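Local coordinates for D-alanyl-D-alanine carboxypeptidase (Enterococcus faecalis V583, PDB 5ZHF), which is a zinc-dependent carboxypeptidase that removes the C-terminal D-alanine from peptidoglycan-derived pentapeptides, an activity linked to vancomycin resistance, at residues Asp57-Ile69 with Tyr90-Lys102. Numbering follows the deposited sequence.
Sequences DVELEQLSNGERI and YPIVASGYRTTEK
L60 lays CD1 over one face of the Y97 ring, a CH-pi contact 3.8 Å from the centroid, and R68 NH2 comes to the edge of that ring. The guanidinium and ring planes are 81° apart; CD2 of Y97 lies over one guanidinium face, offset toward its rim, while CG2 of T99 lies near its plane, and V58 CG1 meets CE1 of Y97 obliquely. In this way the beta-hairpin of strands 60-62 and 68-70 packs on the edge strand 91-95 of the four-stranded sheet and the loop after it. Chi1 of 177° sets CG of Y97 opposite the backbone N and places the ring under L60 CD1, against the hairpin. Y97 N donates to R68 O at 2.8 Å. At the type I turn of the hairpin, L63 CD1 packs on V93 CG2 at 3.7 Å, and N65 ND2 donates to V93 O at 2.8 Å, with the acceptor near the amide plane. The other end of that amide, OD1, takes E67 N in an Asx turn, and the two bonds together set the flip of the N65 side chain. E67, bent at chi2 (-62°), reaches the bulge at A94 and S95, where both residues pair with the zinc ligand D147. E67 OE1 accepts from G96 N at 3.1 Å, on the anti side and well out of the carboxylate plane. One water completes the join: it accepts from R68 N and donates to E67 OE1 and, at 2.7 Å, to Y97 O.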
loop_
_atom_site.group_PDB
_atom_site.type_symbol
_atom_site.label_atom_id
_atom_site.label_comp_id
_atom_site.label_asym_id
_atom_site.label_seq_id
_atom_site.Cartn_x
_atom_site.Cartn_y
_atom_site.Cartn_z
ATOM N N ASP A 57 -7.256 5.540 -16.191
ATOM C CA ASP A 57 -7.754 4.232 -16.633
ATOM C C ASP A 57 -6.943 3.143 -15.956
ATOM O O ASP A 57 -5.700 3.201 -15.939
ATOM C CB ASP A 57 -7.619 4.078 -18.150
ATOM C CG ASP A 57 -8.135 2.729 -18.659
ATOM O OD1 ASP A 57 -9.352 2.457 -18.534
ATOM O OD2 ASP A 57 -7.323 1.942 -19.197
ATOM N N VAL A 58 -7.637 2.149 -15.413
ATOM C CA VAL A 58 -6.966 0.937 -14.931
ATOM C C VAL A 58 -7.739 -0.275 -15.417
ATOM O O VAL A 58 -8.973 -0.282 -15.365
ATOM C CB VAL A 58 -6.803 0.911 -13.392
ATOM C CG1 VAL A 58 -8.146 0.967 -12.669
ATOM C CG2 VAL A 58 -5.992 -0.315 -12.959
ATOM N N GLU A 59 -7.010 -1.259 -15.944
ATOM C CA GLU A 59 -7.581 -2.556 -16.270
ATOM C C GLU A 59 -7.319 -3.488 -15.100
ATOM O O GLU A 59 -6.170 -3.698 -14.739
ATOM C CB GLU A 59 -6.950 -3.137 -17.541
ATOM C CG GLU A 59 -7.236 -2.341 -18.800
ATOM C CD GLU A 59 -8.714 -2.228 -19.136
ATOM O OE1 GLU A 59 -9.478 -3.178 -18.861
ATOM O OE2 GLU A 59 -9.122 -1.174 -19.681
ATOM N N LEU A 60 -8.382 -4.043 -14.532
ATOM C CA LEU A 60 -8.274 -4.823 -13.318
ATOM C C LEU A 60 -8.430 -6.298 -13.556
ATOM O O LEU A 60 -9.180 -6.718 -14.439
ATOM C CB LEU A 60 -9.315 -4.372 -12.314
ATOM C CG LEU A 60 -9.155 -2.911 -11.893
ATOM C CD1 LEU A 60 -10.391 -2.397 -11.169
ATOM C CD2 LEU A 60 -7.895 -2.766 -11.045
ATOM N N GLU A 61 -7.696 -7.074 -12.769
ATOM C CA GLU A 61 -7.837 -8.505 -12.713
ATOM C C GLU A 61 -8.338 -8.853 -11.322
ATOM O O GLU A 61 -7.942 -8.223 -10.328
ATOM C CB GLU A 61 -6.486 -9.176 -12.919
ATOM C CG GLU A 61 -6.593 -10.689 -13.025
ATOM C CD GLU A 61 -5.259 -11.354 -13.257
ATOM O OE1 GLU A 61 -4.324 -11.068 -12.481
ATOM O OE2 GLU A 61 -5.158 -12.184 -14.191
ATOM N N GLN A 62 -9.177 -9.873 -11.258
ATOM C CA GLN A 62 -9.705 -10.362 -9.984
ATOM C C GLN A 62 -8.850 -11.523 -9.508
ATOM O O GLN A 62 -8.528 -12.444 -10.292
ATOM C CB GLN A 62 -11.138 -10.795 -10.178
ATOM C CG GLN A 62 -11.824 -11.170 -8.893
ATOM C CD GLN A 62 -13.291 -11.451 -9.096
ATOM O OE1 GLN A 62 -14.030 -10.594 -9.581
ATOM N NE2 GLN A 62 -13.718 -12.645 -8.729
ATOM N N LEU A 63 -8.454 -11.452 -8.232
ATOM C CA LEU A 63 -7.714 -12.510 -7.574
ATOM C C LEU A 63 -8.709 -13.555 -7.061
ATOM O O LEU A 63 -9.916 -13.303 -7.074
ATOM C CB LEU A 63 -6.911 -11.943 -6.413
ATOM C CG LEU A 63 -5.901 -10.872 -6.778
ATOM C CD1 LEU A 63 -5.182 -10.391 -5.529
ATOM C CD2 LEU A 63 -4.907 -11.432 -7.778
ATOM N N SER A 64 -8.194 -14.691 -6.586
ATOM C CA SER A 64 -9.087 -15.779 -6.124
ATOM C C SER A 64 -10.033 -15.338 -4.997
ATOM O O SER A 64 -11.161 -15.822 -4.922
ATOM C CB SER A 64 -8.308 -17.026 -5.711
ATOM O OG SER A 64 -7.431 -16.744 -4.668
ATOM N N ASN A 65 -9.565 -14.418 -4.154
ATOM C CA ASN A 65 -10.377 -13.884 -3.061
ATOM C C ASN A 65 -11.294 -12.714 -3.426
ATOM O O ASN A 65 -11.915 -12.110 -2.524
ATOM C CB ASN A 65 -9.506 -13.529 -1.847
ATOM C CG ASN A 65 -8.679 -12.275 -2.042
ATOM O OD1 ASN A 65 -8.722 -11.609 -3.111
ATOM N ND2 ASN A 65 -7.964 -11.902 -0.991
ATOM N N GLY A 66 -11.374 -12.366 -4.717
ATOM C CA GLY A 66 -12.247 -11.314 -5.174
ATOM C C GLY A 66 -11.689 -9.900 -5.112
ATOM O O GLY A 66 -12.296 -8.968 -5.688
ATOM N N GLU A 67 -10.520 -9.719 -4.487
ATOM C CA GLU A 67 -9.819 -8.437 -4.560
ATOM C C GLU A 67 -9.299 -8.261 -5.985
ATOM O O GLU A 67 -9.064 -9.238 -6.687
ATOM C CB GLU A 67 -8.646 -8.366 -3.573
ATOM C CG GLU A 67 -9.072 -8.440 -2.112
ATOM C CD GLU A 67 -9.967 -7.283 -1.675
ATOM O OE1 GLU A 67 -9.693 -6.125 -2.025
ATOM O OE2 GLU A 67 -10.934 -7.559 -0.933
ATOM N N ARG A 68 -9.194 -7.009 -6.403
ATOM C CA ARG A 68 -8.740 -6.663 -7.749
ATOM C C ARG A 68 -7.438 -5.892 -7.707
ATOM O O ARG A 68 -7.175 -5.160 -6.753
ATOM C CB ARG A 68 -9.811 -5.843 -8.464
ATOM C CG ARG A 68 -11.007 -6.681 -8.903
ATOM C CD ARG A 68 -12.120 -5.824 -9.524
ATOM N NE ARG A 68 -12.669 -4.889 -8.543
ATOM C CZ ARG A 68 -13.469 -3.856 -8.798
ATOM N NH1 ARG A 68 -13.844 -3.567 -10.031
ATOM N NH2 ARG A 68 -13.907 -3.103 -7.785
ATOM N N ILE A 69 -6.650 -6.060 -8.769
ATOM C CA ILE A 69 -5.359 -5.389 -8.933
ATOM C C ILE A 69 -5.202 -4.952 -10.391
ATOM O O ILE A 69 -5.800 -5.544 -11.284
ATOM C CB ILE A 69 -4.181 -6.305 -8.543
ATOM C CG1 ILE A 69 -4.239 -7.619 -9.334
ATOM C CG2 ILE A 69 -4.168 -6.525 -7.037
ATOM C CD1 ILE A 69 -2.935 -8.360 -9.374
ATOM N N TYR A 90 2.983 -17.387 4.568
ATOM C CA TYR A 90 1.699 -17.523 3.870
ATOM C C TYR A 90 0.861 -16.239 3.919
ATOM O O TYR A 90 0.137 -15.994 4.891
ATOM C CB TYR A 90 0.924 -18.717 4.470
ATOM C CG TYR A 90 1.585 -19.998 4.060
ATOM C CD1 TYR A 90 2.657 -20.502 4.793
ATOM C CD2 TYR A 90 1.201 -20.654 2.901
ATOM C CE1 TYR A 90 3.296 -21.661 4.402
ATOM C CE2 TYR A 90 1.842 -21.810 2.492
ATOM C CZ TYR A 90 2.888 -22.296 3.238
ATOM O OH TYR A 90 3.515 -23.460 2.828
ATOM N N PRO A 91 1.002 -15.369 2.899
ATOM C CA PRO A 91 0.273 -14.109 2.925
ATOM C C PRO A 91 -1.086 -14.175 2.241
ATOM O O PRO A 91 -1.388 -15.129 1.525
ATOM C CB PRO A 91 1.207 -13.134 2.162
ATOM C CG PRO A 91 2.079 -14.021 1.331
ATOM C CD PRO A 91 1.970 -15.431 1.793
ATOM N N ILE A 92 -1.876 -13.134 2.441
ATOM C CA ILE A 92 -3.133 -12.934 1.727
ATOM C C ILE A 92 -3.203 -11.472 1.311
ATOM O O ILE A 92 -2.607 -10.603 1.970
ATOM C CB ILE A 92 -4.378 -13.262 2.601
ATOM C CG1 ILE A 92 -4.449 -12.335 3.827
ATOM C CG2 ILE A 92 -4.359 -14.725 3.064
ATOM C CD1 ILE A 92 -5.772 -12.437 4.593
ATOM N N VAL A 93 -3.971 -11.203 0.269
ATOM C CA VAL A 93 -4.256 -9.826 -0.135
ATOM C C VAL A 93 -5.524 -9.408 0.594
ATOM O O VAL A 93 -6.640 -9.784 0.212
ATOM C CB VAL A 93 -4.420 -9.670 -1.650
ATOM C CG1 VAL A 93 -4.761 -8.207 -1.997
ATOM C CG2 VAL A 93 -3.171 -10.140 -2.399
ATOM N N ALA A 94 -5.344 -8.658 1.665
ATOM C CA ALA A 94 -6.491 -8.179 2.428
ATOM C C ALA A 94 -7.265 -7.092 1.658
ATOM O O ALA A 94 -8.481 -6.984 1.770
ATOM C CB ALA A 94 -6.032 -7.691 3.794
ATOM N N SER A 95 -6.562 -6.278 0.861
ATOM C CA SER A 95 -7.208 -5.196 0.146
ATOM C C SER A 95 -6.348 -4.775 -1.028
ATOM O O SER A 95 -5.152 -4.479 -0.853
ATOM C CB SER A 95 -7.406 -3.979 1.059
ATOM O OG SER A 95 -8.021 -2.907 0.346
ATOM N N GLY A 96 -6.951 -4.736 -2.207
ATOM C CA GLY A 96 -6.272 -4.257 -3.423
ATOM C C GLY A 96 -6.921 -2.948 -3.881
ATOM O O GLY A 96 -6.923 -1.936 -3.168
ATOM N N TYR A 97 -7.503 -2.997 -5.065
ATOM C CA TYR A 97 -8.174 -1.856 -5.646
ATOM C C TYR A 97 -9.367 -1.460 -4.807
ATOM O O TYR A 97 -10.109 -2.331 -4.317
ATOM C CB TYR A 97 -8.647 -2.189 -7.076
ATOM C CG TYR A 97 -9.407 -1.066 -7.695
ATOM C CD1 TYR A 97 -8.738 0.035 -8.236
ATOM C CD2 TYR A 97 -10.785 -1.073 -7.720
ATOM C CE1 TYR A 97 -9.444 1.086 -8.792
ATOM C CE2 TYR A 97 -11.493 -0.023 -8.276
ATOM C CZ TYR A 97 -10.803 1.056 -8.808
ATOM O OH TYR A 97 -11.491 2.136 -9.364
ATOM N N ARG A 98 -9.585 -0.154 -4.673
ATOM C CA ARG A 98 -10.775 0.383 -4.038
ATOM C C ARG A 98 -11.397 1.465 -4.896
ATOM O O ARG A 98 -10.688 2.313 -5.445
ATOM C CB ARG A 98 -10.431 1.020 -2.700
ATOM C CG ARG A 98 -9.866 0.081 -1.665
ATOM C CD ARG A 98 -9.472 0.910 -0.445
ATOM N NE ARG A 98 -8.708 0.095 0.456
ATOM C CZ ARG A 98 -7.881 0.531 1.397
ATOM N NH1 ARG A 98 -7.699 1.832 1.635
ATOM N NH2 ARG A 98 -7.216 -0.380 2.115
ATOM N N THR A 99 -12.720 1.453 -4.969
ATOM C CA THR A 99 -13.468 2.546 -5.598
ATOM C C THR A 99 -13.458 3.752 -4.652
ATOM O O THR A 99 -13.101 3.643 -3.471
ATOM C CB THR A 99 -14.935 2.171 -5.870
ATOM O OG1 THR A 99 -15.601 1.955 -4.633
ATOM C CG2 THR A 99 -15.062 0.890 -6.738
ATOM N N THR A 100 -13.885 4.891 -5.186
ATOM C CA THR A 100 -14.035 6.114 -4.400
ATOM C C THR A 100 -14.919 5.893 -3.177
ATOM O O THR A 100 -14.541 6.265 -2.060
ATOM C CB THR A 100 -14.622 7.223 -5.295
ATOM O OG1 THR A 100 -13.698 7.488 -6.362
ATOM C CG2 THR A 100 -14.925 8.508 -4.490
ATOM N N GLU A 101 -16.074 5.271 -3.376
ATOM C CA GLU A 101 -17.005 5.009 -2.259
ATOM C C GLU A 101 -16.390 4.070 -1.212
ATOM O O GLU A 101 -16.596 4.289 -0.026
ATOM C CB GLU A 101 -18.366 4.477 -2.743
ATOM C CG GLU A 101 -19.379 4.107 -1.643
ATOM C CD GLU A 101 -19.727 5.236 -0.658
ATOM O OE1 GLU A 101 -19.535 6.430 -0.994
ATOM O OE2 GLU A 101 -20.229 4.928 0.456
ATOM N N LYS A 102 -15.665 3.031 -1.644
ATOM C CA LYS A 102 -15.025 2.117 -0.676
ATOM C C LYS A 102 -14.012 2.877 0.180
ATOM O O LYS A 102 -14.001 2.735 1.428
ATOM C CB LYS A 102 -14.368 0.911 -1.364
ATOM C CG LYS A 102 -13.696 -0.104 -0.424
ATOM C CD LYS A 102 -14.659 -0.646 0.638
ATOM C CE LYS A 102 -14.317 -2.031 1.176
ATOM N NZ LYS A 102 -15.555 -2.799 1.544
HETATM O O HOH W 1 -10.037 -4.991 -4.525
#